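Local coordinates for germination protein YpeB (Bacillus megaterium QM B1551, PDB 5BOI) that is involved in the germination of Bacillus spores; its C-terminal PepSY-containing domain, the part given here, may have an inhibitory role, at residues Gln123-Val135 and Lys182-Asp194. Numbering follows the deposited sequence.
With SO4 (sulfate ion), chain B; SO4 (sulfate ion), chain C.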
# COMPACT_ATOMS: atom_id res chain seq x y z
N GLN A 123 7.11 7.18 -3.17
CA GLN A 123 7.45 8.56 -3.49
C GLN A 123 8.92 8.59 -3.96
O GLN A 123 9.79 8.05 -3.27
CB GLN A 123 7.18 9.41 -2.25
CG GLN A 123 7.84 10.75 -2.12
CD GLN A 123 7.50 11.37 -0.78
OE1 GLN A 123 8.09 11.01 0.25
NE2 GLN A 123 6.53 12.27 -0.77
N THR A 124 9.19 9.16 -5.14
CA THR A 124 10.57 9.25 -5.65
C THR A 124 11.38 10.26 -4.85
O THR A 124 10.84 10.96 -4.00
CB THR A 124 10.65 9.67 -7.14
OG1 THR A 124 10.24 11.04 -7.25
CG2 THR A 124 9.74 8.79 -8.04
N GLU A 125 12.67 10.37 -5.19
CA GLU A 125 13.62 11.26 -4.51
C GLU A 125 13.08 12.69 -4.46
O GLU A 125 13.12 13.34 -3.42
CB GLU A 125 14.97 11.20 -5.23
CG GLU A 125 16.04 12.15 -4.73
CD GLU A 125 17.32 12.00 -5.52
OE1 GLU A 125 17.65 12.93 -6.29
OE2 GLU A 125 17.99 10.95 -5.38
N SER A 126 12.49 13.15 -5.57
CA SER A 126 11.97 14.51 -5.66
C SER A 126 10.49 14.63 -5.29
O SER A 126 9.92 15.72 -5.35
CB SER A 126 12.21 15.08 -7.07
OG SER A 126 11.38 14.44 -8.04
N GLY A 127 9.86 13.54 -4.87
CA GLY A 127 8.53 13.64 -4.30
C GLY A 127 7.42 13.25 -5.26
O GLY A 127 6.24 13.37 -4.91
N VAL A 128 7.78 12.75 -6.44
CA VAL A 128 6.74 12.28 -7.38
C VAL A 128 6.07 11.00 -6.82
O VAL A 128 6.75 10.05 -6.42
CB VAL A 128 7.32 12.00 -8.78
CG1 VAL A 128 6.19 11.56 -9.73
CG2 VAL A 128 8.04 13.24 -9.34
N ARG A 129 4.74 10.97 -6.79
CA ARG A 129 4.00 9.81 -6.25
C ARG A 129 3.76 8.77 -7.34
O ARG A 129 3.13 9.06 -8.35
CB ARG A 129 2.68 10.26 -5.64
CG ARG A 129 2.92 10.97 -4.32
CD ARG A 129 1.76 11.75 -3.76
NE ARG A 129 2.26 12.62 -2.69
CZ ARG A 129 1.49 13.29 -1.84
NH1 ARG A 129 0.17 13.21 -1.92
NH2 ARG A 129 2.06 14.05 -0.91
N ILE A 130 4.26 7.56 -7.12
CA ILE A 130 4.16 6.51 -8.13
C ILE A 130 3.03 5.57 -7.71
O ILE A 130 3.23 4.60 -6.97
CB ILE A 130 5.47 5.70 -8.26
CG1 ILE A 130 6.70 6.61 -8.37
CG2 ILE A 130 5.38 4.71 -9.39
CD1 ILE A 130 6.70 7.49 -9.59
N TYR A 131 1.82 5.89 -8.16
CA TYR A 131 0.66 5.13 -7.72
C TYR A 131 0.66 3.62 -8.06
O TYR A 131 0.15 2.84 -7.26
CB TYR A 131 -0.62 5.81 -8.25
CG TYR A 131 -1.01 6.98 -7.37
CD1 TYR A 131 -0.41 8.22 -7.54
CD2 TYR A 131 -1.96 6.83 -6.38
CE1 TYR A 131 -0.75 9.28 -6.72
CE2 TYR A 131 -2.31 7.88 -5.57
CZ TYR A 131 -1.71 9.08 -5.72
OH TYR A 131 -2.08 10.10 -4.88
N PRO A 132 1.26 3.19 -9.19
CA PRO A 132 1.36 1.74 -9.44
C PRO A 132 2.17 0.96 -8.39
O PRO A 132 1.93 -0.23 -8.18
CB PRO A 132 2.06 1.67 -10.80
CG PRO A 132 1.71 2.96 -11.47
CD PRO A 132 1.69 3.97 -10.37
N ASP A 133 3.12 1.63 -7.75
CA ASP A 133 4.03 0.99 -6.80
C ASP A 133 3.47 1.10 -5.38
O ASP A 133 3.88 1.96 -4.59
CB ASP A 133 5.41 1.63 -6.90
CG ASP A 133 6.07 1.40 -8.26
OD1 ASP A 133 5.36 0.96 -9.19
OD2 ASP A 133 7.28 1.65 -8.41
N SER A 134 2.52 0.23 -5.07
CA SER A 134 1.69 0.41 -3.88
C SER A 134 1.80 -0.71 -2.84
O SER A 134 2.14 -1.86 -3.14
CB SER A 134 0.23 0.58 -4.29
OG SER A 134 -0.30 -0.60 -4.87
N VAL A 135 1.49 -0.34 -1.61
CA VAL A 135 1.47 -1.27 -0.49
C VAL A 135 0.10 -1.13 0.17
O VAL A 135 -0.36 -0.01 0.43
CB VAL A 135 2.57 -0.98 0.50
CG1 VAL A 135 2.45 -1.93 1.71
CG2 VAL A 135 3.94 -1.11 -0.16
N LYS A 182 -11.95 23.45 -4.81
CA LYS A 182 -11.14 24.23 -3.88
C LYS A 182 -9.86 23.47 -3.54
O LYS A 182 -9.87 22.58 -2.69
CB LYS A 182 -11.93 24.55 -2.60
CG LYS A 182 -13.30 25.18 -2.86
CD LYS A 182 -13.19 26.37 -3.80
CE LYS A 182 -14.56 26.93 -4.15
NZ LYS A 182 -15.20 27.57 -2.97
N VAL A 183 -8.77 23.82 -4.21
CA VAL A 183 -7.53 23.06 -4.08
C VAL A 183 -6.91 23.22 -2.70
O VAL A 183 -6.86 24.32 -2.16
CB VAL A 183 -6.49 23.48 -5.14
CG1 VAL A 183 -5.24 22.64 -5.02
CG2 VAL A 183 -7.09 23.35 -6.52
N MET A 184 -6.44 22.11 -2.14
CA MET A 184 -5.73 22.17 -0.87
C MET A 184 -4.28 21.72 -1.03
O MET A 184 -3.41 22.10 -0.25
CB MET A 184 -6.45 21.31 0.17
CG MET A 184 -7.86 21.82 0.48
SD MET A 184 -8.96 20.55 1.14
CE MET A 184 -7.80 19.37 1.83
N GLU A 185 -4.02 20.93 -2.06
CA GLU A 185 -2.69 20.36 -2.26
C GLU A 185 -2.44 19.99 -3.72
O GLU A 185 -3.36 19.56 -4.42
CB GLU A 185 -2.51 19.14 -1.37
CG GLU A 185 -1.14 18.51 -1.47
CD GLU A 185 -0.75 17.76 -0.21
OE1 GLU A 185 -1.23 18.13 0.88
OE2 GLU A 185 0.06 16.81 -0.32
N GLU A 186 -1.20 20.15 -4.17
CA GLU A 186 -0.81 19.71 -5.52
C GLU A 186 0.57 19.06 -5.52
O GLU A 186 1.50 19.60 -4.93
CB GLU A 186 -0.82 20.90 -6.49
CG GLU A 186 -0.30 20.60 -7.91
CD GLU A 186 1.23 20.58 -8.00
OE1 GLU A 186 1.87 21.45 -7.38
OE2 GLU A 186 1.78 19.69 -8.68
N ARG A 187 0.70 17.94 -6.22
CA ARG A 187 1.98 17.23 -6.38
C ARG A 187 2.08 16.64 -7.79
O ARG A 187 1.07 16.53 -8.47
CB ARG A 187 2.11 16.11 -5.36
CG ARG A 187 2.14 16.55 -3.90
CD ARG A 187 3.41 17.34 -3.56
NE ARG A 187 3.52 17.54 -2.11
CZ ARG A 187 2.87 18.46 -1.42
NH1 ARG A 187 2.06 19.31 -2.03
NH2 ARG A 187 3.04 18.54 -0.10
N LEU A 188 3.27 16.23 -8.21
CA LEU A 188 3.38 15.42 -9.44
C LEU A 188 3.17 13.94 -9.14
O LEU A 188 3.49 13.46 -8.04
CB LEU A 188 4.74 15.59 -10.10
CG LEU A 188 4.95 16.84 -10.96
CD1 LEU A 188 6.43 16.98 -11.25
CD2 LEU A 188 4.18 16.71 -12.29
N ALA A 189 2.63 13.19 -10.10
CA ALA A 189 2.31 11.79 -9.84
C ALA A 189 2.33 11.00 -11.15
O ALA A 189 2.10 11.56 -12.23
CB ALA A 189 0.95 11.66 -9.16
N ILE A 190 2.66 9.72 -11.04
CA ILE A 190 2.56 8.78 -12.15
C ILE A 190 1.39 7.84 -11.88
O ILE A 190 1.31 7.24 -10.81
CB ILE A 190 3.83 7.96 -12.33
CG1 ILE A 190 4.97 8.84 -12.85
CG2 ILE A 190 3.58 6.78 -13.28
CD1 ILE A 190 6.28 8.13 -12.97
N ILE A 191 0.47 7.74 -12.83
CA ILE A 191 -0.60 6.76 -12.74
C ILE A 191 -0.69 6.08 -14.09
O ILE A 191 -0.02 6.49 -15.06
CB ILE A 191 -1.98 7.39 -12.40
CG1 ILE A 191 -2.43 8.32 -13.53
CG2 ILE A 191 -1.97 8.09 -11.04
CD1 ILE A 191 -3.87 8.81 -13.40
N THR A 192 -1.52 5.05 -14.18
CA THR A 192 -1.91 4.57 -15.50
C THR A 192 -3.07 5.41 -16.02
O THR A 192 -3.84 5.97 -15.24
CB THR A 192 -2.31 3.11 -15.49
OG1 THR A 192 -3.41 2.94 -14.57
CG2 THR A 192 -1.12 2.24 -15.04
N ASN A 193 -3.17 5.53 -17.34
CA ASN A 193 -4.37 6.10 -17.93
C ASN A 193 -5.39 4.97 -18.01
O ASN A 193 -5.12 3.88 -17.52
CB ASN A 193 -4.08 6.70 -19.31
CG ASN A 193 -3.40 5.71 -20.24
OD1 ASN A 193 -3.43 4.49 -20.02
ND2 ASN A 193 -2.73 6.24 -21.27
N ASP A 194 -6.53 5.19 -18.67
CA ASP A 194 -7.55 4.16 -18.69
C ASP A 194 -7.09 2.89 -19.42
O ASP A 194 -7.72 1.84 -19.32
CB ASP A 194 -8.83 4.68 -19.34
CG ASP A 194 -10.06 3.91 -18.89
OD1 ASP A 194 -10.03 3.37 -17.77
OD2 ASP A 194 -11.05 3.83 -19.65
S SO4 B . 13.26 11.80 -9.49
O1 SO4 B . 13.38 10.39 -9.81
O2 SO4 B . 11.88 12.12 -9.15
O3 SO4 B . 14.14 12.11 -8.36
O4 SO4 B . 13.67 12.60 -10.64
S SO4 C . 6.30 16.14 0.72
O1 SO4 C . 6.69 14.79 0.31
O2 SO4 C . 4.85 16.25 0.74
O3 SO4 C . 6.85 17.13 -0.21
O4 SO4 C . 6.82 16.39 2.07
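Arg129 and Ile130 run parallel to strand 182-192, bridged to Ala189 and Ile190 in a short ladder. Arg129 N donates to Leu188 O (3.1 Å), Ile190 N returns a bond to Arg129 O (2.8 Å), and Tyr131 N closes the ladder on Ile190 O at 3.0 Å. A type I turn from Ile130 to Asp133 then swings the chain off the sheet, laying Pro132 CD against Ile190 O.

On one face of the ladder, Ile130 and Ile190 extend alongside each other in a common direction. Their CD1 methyls are pressed to 3.5 Å, closer than normal van der Waals separation, while Val128 sets CG1 against Ile190 CG1 and CG2 against Leu188 CB. The face of Arg129 and Ala189 is more polar. With CG beside its backbone N (chi1 -74°) and the chain extended to NE, Arg129 carries its guanidinium toward the Glu185 end of strand 182-192, where Arg187 CG covers one face. Glu185 OE2 receives a weak, bent bond from Arg129 NH2 (3.5 Å) and also sits over a face of the Arg187 guanidinium, probably offsetting the closeness of the two arginines. Arg187 NH2 grips O2 of a sulfate, probably from the crystallisation liquor, at 3.0 Å. Beyond Arg129, Tyr131 brings CE1 to Ala189 CB and CD1 to Ile191 CG2, the latter at 3.8 Å.

The ladder joins regions assigned to different PepSY-clan families. Strand 129-130 also pairs antiparallel with strand 115-123, and strand 182-192 with strand 198-208, so these few bonds bridge two sets of strands. Phe216 of strand 211-218 packs edge-to-face with Tyr131 and touches Ala189 and Ile191, while Arg161 and Ile163 of the connecting loop touch Ile130 and Ile190, respectively.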